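Local coordinates for anthrone oxidase-like protein (Streptomyces ambofaciens, PDB 5F9P) that probably works as a monooxygenase-type enzyme of atypical angucycline biosynthesis, cleaving a C-C bond in an oxidative ring-B opening, at residues A138-A141 / L142-Q146; A38-E41 / G42-S45; H80-L83 / P84-E88. One frame throughout, in Å; residues are numbered along the deposited sequence.

Contact 1 (A138-A141 / L142-Q146); sequences ALDA and LGPGQ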
loop_
_atom_site.group_PDB
_atom_site.type_symbol
_atom_site.label_atom_id
_atom_site.label_comp_id
_atom_site.label_asym_id
_atom_site.label_seq_id
_atom_site.Cartn_x
_atom_site.Cartn_y
_atom_site.Cartn_z
ATOM N N ALA A 138 -15.087 -9.761 2.730
ATOM C CA ALA A 138 -14.456 -8.522 2.284
ATOM C C ALA A 138 -13.488 -8.764 1.126
ATOM O O ALA A 138 -13.473 -8.022 0.152
ATOM C CB ALA A 138 -13.722 -7.855 3.449
ATOM N N LEU A 139 -12.662 -9.796 1.258
ATOM C CA LEU A 139 -11.666 -10.114 0.247
ATOM C C LEU A 139 -12.328 -10.500 -1.069
ATOM O O LEU A 139 -11.905 -10.080 -2.144
ATOM C CB LEU A 139 -10.780 -11.261 0.735
ATOM C CG LEU A 139 -9.820 -10.941 1.879
ATOM C CD1 LEU A 139 -9.161 -12.221 2.397
ATOM C CD2 LEU A 139 -8.760 -9.959 1.384
ATOM N N ASP A 140 -13.363 -11.328 -0.982
ATOM C CA ASP A 140 -14.090 -11.724 -2.176
ATOM C C ASP A 140 -14.755 -10.530 -2.845
ATOM O O ASP A 140 -14.693 -10.385 -4.064
ATOM C CB ASP A 140 -15.133 -12.787 -1.861
ATOM C CG ASP A 140 -15.706 -13.399 -3.112
ATOM O OD1 ASP A 140 -14.975 -14.178 -3.770
ATOM O OD2 ASP A 140 -16.871 -13.093 -3.446
ATOM N N ALA A 141 -15.383 -9.672 -2.046
ATOM C CA ALA A 141 -16.062 -8.494 -2.581
ATOM C C ALA A 141 -15.108 -7.533 -3.276
ATOM O O ALA A 141 -15.434 -7.005 -4.350
ATOM C CB ALA A 141 -16.839 -7.751 -1.477
ATOM N N LEU A 142 -13.953 -7.289 -2.654
ATOM C CA LEU A 142 -12.989 -6.301 -3.170
ATOM C C LEU A 142 -12.285 -6.800 -4.413
ATOM O O LEU A 142 -11.998 -6.021 -5.315
ATOM C CB LEU A 142 -11.936 -5.942 -2.109
ATOM C CG LEU A 142 -12.381 -5.028 -0.977
ATOM C CD1 LEU A 142 -11.347 -5.031 0.132
ATOM C CD2 LEU A 142 -12.610 -3.613 -1.521
ATOM N N GLY A 143 -12.001 -8.102 -4.450
ATOM C CA GLY A 143 -11.234 -8.684 -5.532
ATOM C C GLY A 143 -12.136 -9.105 -6.676
ATOM O O GLY A 143 -12.483 -8.280 -7.528
ATOM N N PRO A 144 -12.520 -10.391 -6.704
ATOM C CA PRO A 144 -13.407 -10.922 -7.757
ATOM C C PRO A 144 -14.681 -10.096 -7.883
ATOM O O PRO A 144 -15.197 -9.923 -8.983
ATOM C CB PRO A 144 -13.740 -12.334 -7.261
ATOM C CG PRO A 144 -12.598 -12.706 -6.361
ATOM C CD PRO A 144 -12.125 -11.423 -5.725
ATOM N N GLY A 145 -15.178 -9.583 -6.763
ATOM C CA GLY A 145 -16.389 -8.774 -6.762
ATOM C C GLY A 145 -16.306 -7.515 -7.611
ATOM O O GLY A 145 -17.335 -6.974 -8.042
ATOM N N GLN A 146 -15.087 -7.040 -7.857
ATOM C CA GLN A 146 -14.900 -5.809 -8.615
ATOM C C GLN A 146 -14.252 -5.996 -9.995
ATOM O O GLN A 146 -13.503 -5.142 -10.475
ATOM C CB GLN A 146 -14.126 -4.788 -7.783
ATOM C CG GLN A 146 -14.832 -4.453 -6.470
ATOM C CD GLN A 146 -14.305 -3.184 -5.835
ATOM O OE1 GLN A 146 -14.974 -2.153 -5.844
ATOM N NE2 GLN A 146 -13.109 -3.258 -5.267
#
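G145 N donates to D140 O at 2.9 Å, reaching back five residues where the helix ends. The donor lies nearly along the C=O axis. P144 stands in the position that would normally supply the next helical N-H, but its nitrogen has no hydrogen; instead its CD sits 3.2 Å from D140 O, and the following amide takes over the carbonyl. Further back the pattern is still regular, with L142 N bonded to A138 O and G143 N to L139 O before G143 leaves helical angles. The D140 side chain crosses the proline ring at about a right angle: with CG swung anti to the backbone N (chi1 -169°), OD1 comes to 3.8 Å from P144 CG, while OD2 makes a salt bridge to R207 on helix 199-211. Lacking a side chain, G145 brings its CA within 3.1 Å of A141 O in a CA-H...O contact, and Q146 CG lies 3.4 Å from the same oxygen. The Q146 chain, extended beyond CG, reaches back along the turn, and NE2 gives a nearly straight bond of 3.0 Å to L142 O (167° at the hydrogen), in the carbonyl plane and on a lone pair. NE2 also bonds a glycerol. D140 O is thus met by a displaced backbone amide and L142 O by the Q146 amide, whose in-plane bond probably fixes the rotation of that group.

Contact 2 (A38-E41 / G42-S45); sequences ATYE and GWMS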
loop_
_atom_site.group_PDB
_atom_site.type_symbol
_atom_site.label_atom_id
_atom_site.label_comp_id
_atom_site.label_asym_id
_atom_site.label_seq_id
_atom_site.Cartn_x
_atom_site.Cartn_y
_atom_site.Cartn_z
ATOM N N ALA A 38 19.416 -0.113 2.115
ATOM C CA ALA A 38 18.884 -1.445 2.393
ATOM C C ALA A 38 19.713 -2.588 1.808
ATOM O O ALA A 38 19.865 -2.688 0.581
ATOM C CB ALA A 38 17.437 -1.552 1.908
ATOM N N THR A 39 20.218 -3.453 2.695
ATOM C CA THR A 39 20.917 -4.685 2.308
ATOM C C THR A 39 20.467 -5.898 3.155
ATOM O O THR A 39 21.127 -6.932 3.171
ATOM C CB THR A 39 22.459 -4.528 2.430
ATOM O OG1 THR A 39 22.809 -4.239 3.786
ATOM C CG2 THR A 39 22.957 -3.387 1.561
ATOM N N TYR A 40 19.345 -5.769 3.852
ATOM C CA TYR A 40 18.841 -6.848 4.700
ATOM C C TYR A 40 18.686 -8.144 3.941
ATOM O O TYR A 40 18.166 -8.166 2.821
ATOM C CB TYR A 40 17.467 -6.499 5.279
ATOM C CG TYR A 40 17.371 -5.104 5.823
ATOM C CD1 TYR A 40 17.895 -4.784 7.073
ATOM C CD2 TYR A 40 16.755 -4.103 5.091
ATOM C CE1 TYR A 40 17.808 -3.510 7.571
ATOM C CE2 TYR A 40 16.654 -2.828 5.584
ATOM C CZ TYR A 40 17.184 -2.533 6.820
ATOM O OH TYR A 40 17.087 -1.248 7.295
ATOM N N GLU A 41 19.103 -9.239 4.566
ATOM C CA GLU A 41 18.842 -10.549 3.995
ATOM C C GLU A 41 17.334 -10.697 3.795
ATOM O O GLU A 41 16.550 -10.396 4.700
ATOM C CB GLU A 41 19.378 -11.658 4.909
ATOM C CG GLU A 41 19.247 -13.065 4.315
ATOM C CD GLU A 41 19.820 -14.152 5.227
ATOM O OE1 GLU A 41 20.013 -13.892 6.439
ATOM O OE2 GLU A 41 20.078 -15.271 4.724
ATOM N N GLY A 42 16.930 -11.136 2.604
ATOM C CA GLY A 42 15.527 -11.362 2.315
ATOM C C GLY A 42 14.765 -10.144 1.809
ATOM O O GLY A 42 13.657 -10.280 1.286
ATOM N N TRP A 43 15.334 -8.955 1.971
ATOM C CA TRP A 43 14.675 -7.739 1.484
ATOM C C TRP A 43 14.689 -7.719 -0.040
ATOM O O TRP A 43 15.741 -7.855 -0.662
ATOM C CB TRP A 43 15.355 -6.479 2.035
ATOM C CG TRP A 43 14.812 -5.213 1.409
ATOM C CD1 TRP A 43 13.611 -4.627 1.661
ATOM C CD2 TRP A 43 15.450 -4.414 0.408
ATOM N NE1 TRP A 43 13.470 -3.490 0.892
ATOM C CE2 TRP A 43 14.585 -3.341 0.113
ATOM C CE3 TRP A 43 16.679 -4.491 -0.254
ATOM C CZ2 TRP A 43 14.901 -2.359 -0.830
ATOM C CZ3 TRP A 43 16.996 -3.508 -1.186
ATOM C CH2 TRP A 43 16.111 -2.463 -1.465
HETATM N N MSE A 44 13.523 -7.575 -0.651
HETATM C CA MSE A 44 13.438 -7.670 -2.103
HETATM C C MSE A 44 13.268 -6.318 -2.792
HETATM O O MSE A 44 13.857 -6.061 -3.855
HETATM C CB MSE A 44 12.304 -8.617 -2.501
HETATM C CG MSE A 44 12.479 -10.026 -1.949
HETATM SE SE MSE A 44 10.832 -11.051 -2.149
ATOM N N SER A 45 12.450 -5.455 -2.201
ATOM C CA SER A 45 12.223 -4.143 -2.795
ATOM C C SER A 45 11.401 -3.279 -1.858
ATOM O O SER A 45 10.709 -3.794 -0.970
ATOM C CB SER A 45 11.495 -4.271 -4.137
ATOM O OG SER A 45 10.098 -4.509 -3.947
HETATM O O HOH W 1 18.517 -7.752 0.198
#
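W43 CB sits 3.9 Å from Y40 CB and near the plane of the tyrosine ring, at its edge. Beyond CB the side chain runs anti to the backbone N (chi1 173°), which carries the indole back toward A38. The methyl of A38 stands almost squarely over the six-membered ring, CB lying 3.5 Å from its centroid and 3° off the normal, a CH-pi contact. At the benzo rim CZ3 also comes to 3.5 Å from A38 O, a carbonyl that accepts a bond from R227. The opposite face is approached by S45 N, 3.7 Å above the plane and offset, while NE1 is hydrogen-bonded to S46 OG; W63 meets the indole edge-to-face. Water 1 lies in plane at the indole edge and donates both to Y40 O (2.7 Å) and to W43 O (2.9 Å). Y40 O also accepts W43 N at 3.1 Å, the donor standing above the carbonyl plane. This bond closes a type II beta turn from Y40 to W43, with G42 adopting the positive phi (87°) of its third position. The turn leads from helix 21-37 into barrel strand 43-51, where M44 and S45 both face Q62 in a classic beta bulge.

Contact 3 (H80-L83 / P84-E88); sequences HRTL and PVFGE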
loop_
_atom_site.group_PDB
_atom_site.type_symbol
_atom_site.label_atom_id
_atom_site.label_comp_id
_atom_site.label_asym_id
_atom_site.label_seq_id
_atom_site.Cartn_x
_atom_site.Cartn_y
_atom_site.Cartn_z
ATOM N N HIS A 80 16.409 2.062 17.538
ATOM C CA HIS A 80 16.881 3.233 18.270
ATOM C C HIS A 80 16.984 4.498 17.426
ATOM O O HIS A 80 17.041 5.603 17.965
ATOM C CB HIS A 80 18.214 2.923 18.942
ATOM C CG HIS A 80 18.160 1.706 19.803
ATOM N ND1 HIS A 80 17.401 1.646 20.951
ATOM C CD2 HIS A 80 18.735 0.488 19.665
ATOM C CE1 HIS A 80 17.522 0.447 21.494
ATOM N NE2 HIS A 80 18.325 -0.274 20.731
ATOM N N ARG A 81 17.010 4.344 16.110
ATOM C CA ARG A 81 17.021 5.515 15.246
ATOM C C ARG A 81 15.708 5.655 14.499
ATOM O O ARG A 81 15.016 6.654 14.628
ATOM C CB ARG A 81 18.181 5.469 14.253
ATOM C CG ARG A 81 18.233 6.716 13.352
ATOM C CD ARG A 81 19.427 6.693 12.401
ATOM N NE ARG A 81 19.409 7.842 11.496
ATOM C CZ ARG A 81 20.436 8.214 10.741
ATOM N NH1 ARG A 81 21.568 7.529 10.777
ATOM N NH2 ARG A 81 20.327 9.270 9.943
ATOM N N THR A 82 15.357 4.630 13.734
ATOM C CA THR A 82 14.223 4.713 12.820
ATOM C C THR A 82 12.881 4.985 13.482
ATOM O O THR A 82 12.184 5.946 13.113
ATOM C CB THR A 82 14.126 3.452 11.974
ATOM O OG1 THR A 82 15.375 3.271 11.308
ATOM C CG2 THR A 82 13.026 3.616 10.922
ATOM N N LEU A 83 12.513 4.147 14.455
ATOM C CA LEU A 83 11.224 4.293 15.128
ATOM C C LEU A 83 11.070 5.624 15.867
ATOM O O LEU A 83 10.072 6.319 15.691
ATOM C CB LEU A 83 10.966 3.118 16.072
ATOM C CG LEU A 83 10.495 1.886 15.318
ATOM C CD1 LEU A 83 10.449 0.670 16.230
ATOM C CD2 LEU A 83 9.129 2.177 14.700
ATOM N N PRO A 84 12.056 5.979 16.703
ATOM C CA PRO A 84 12.004 7.259 17.418
ATOM C C PRO A 84 12.007 8.479 16.472
ATOM O O PRO A 84 11.271 9.449 16.713
ATOM C CB PRO A 84 13.272 7.228 18.276
ATOM C CG PRO A 84 13.609 5.777 18.404
ATOM C CD PRO A 84 13.214 5.166 17.103
ATOM N N VAL A 85 12.811 8.440 15.412
ATOM C CA VAL A 85 12.816 9.538 14.437
ATOM C C VAL A 85 11.452 9.660 13.758
ATOM O O VAL A 85 10.875 10.749 13.661
ATOM C CB VAL A 85 13.928 9.371 13.373
ATOM C CG1 VAL A 85 13.681 10.289 12.164
ATOM C CG2 VAL A 85 15.278 9.640 13.988
ATOM N N PHE A 86 10.934 8.535 13.291
ATOM C CA PHE A 86 9.633 8.531 12.638
ATOM C C PHE A 86 8.543 8.946 13.625
ATOM O O PHE A 86 7.631 9.691 13.274
ATOM C CB PHE A 86 9.347 7.156 12.044
ATOM C CG PHE A 86 10.054 6.907 10.733
ATOM C CD1 PHE A 86 11.420 7.101 10.618
ATOM C CD2 PHE A 86 9.351 6.484 9.618
ATOM C CE1 PHE A 86 12.074 6.876 9.407
ATOM C CE2 PHE A 86 9.998 6.242 8.407
ATOM C CZ PHE A 86 11.360 6.441 8.301
ATOM N N GLY A 87 8.657 8.470 14.862
ATOM C CA GLY A 87 7.699 8.800 15.900
ATOM C C GLY A 87 7.511 10.302 16.024
ATOM O O GLY A 87 6.398 10.785 16.209
ATOM N N GLU A 88 8.610 11.041 15.906
ATOM C CA GLU A 88 8.602 12.486 16.120
ATOM C C GLU A 88 7.961 13.284 14.980
ATOM O O GLU A 88 7.554 14.427 15.171
ATOM C CB GLU A 88 10.029 12.977 16.378
ATOM C CG GLU A 88 10.665 12.287 17.565
ATOM C CD GLU A 88 12.136 12.579 17.709
ATOM O OE1 GLU A 88 12.700 13.297 16.844
ATOM O OE2 GLU A 88 12.725 12.082 18.698
#
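T82 and F86 lie side by side on one flank of the helix, pointing the same way. A chi1 of -56° sets T82 OG1 opposite the carbonyl carbon and leaves CG2 trans to N, which brings the methyl over the phenyl face, 4.1 Å from the ring centroid and 27° off the normal; its closest ring atom is F86 CE1 at 3.7 Å. T82 OG1 turns back to E77 O in a weak hydrogen bond. The pair packs on helix 21-37, T82 and F86 both touching I34, and the F86 ring meets that of F16 with planes at about 55°. All this belongs to helix 76-88, which widens into a pi-type turn at 80-82 and kinks at P84, whose nitrogen has no hydrogen for the preceding turn. There P84 CG lies 3.5 Å from H80 O, and the proline ring is held close beside L83 CB (3.2 Å to P84 CD) across their shared peptide bond. Normal bonding resumes directly, V85 N to R81 O at 2.9 Å and G87 N to L83 O at 2.7 Å. On another flank the fully extended R81 chain passes V85, R81 CG being 4.2 Å from V85 CG2, before NH1 bonds H240 O and H241 ND1 of the C-terminal histidine run, evidently an expression tag.

Overall arrangement
The three contacts follow one another along the chain in the order 2, 3, 1. Contacts 1 and 3 lie on helices outside the closed eight-stranded antiparallel barrel, contact 1 at a helix exit, while contact 2 runs from the loop after helix 21-37 into barrel strand 43-51; the topology is consistent with the dimeric alpha/beta-barrel clan. Contacts 2 and 3 are neighbours, centres 20 Å and nearest atoms about 6 Å apart. Helix 21-37 joins them, leading into contact 2 and carrying I34 under contact 3. Contact 1 lies across the chain's centre from both, its centre 31 Å from that of contact 2 and 36 Å from that of contact 3. Beside it, at Q146, a glycerol is bound, probably from crystallisation; such a molecule may mark a pocket.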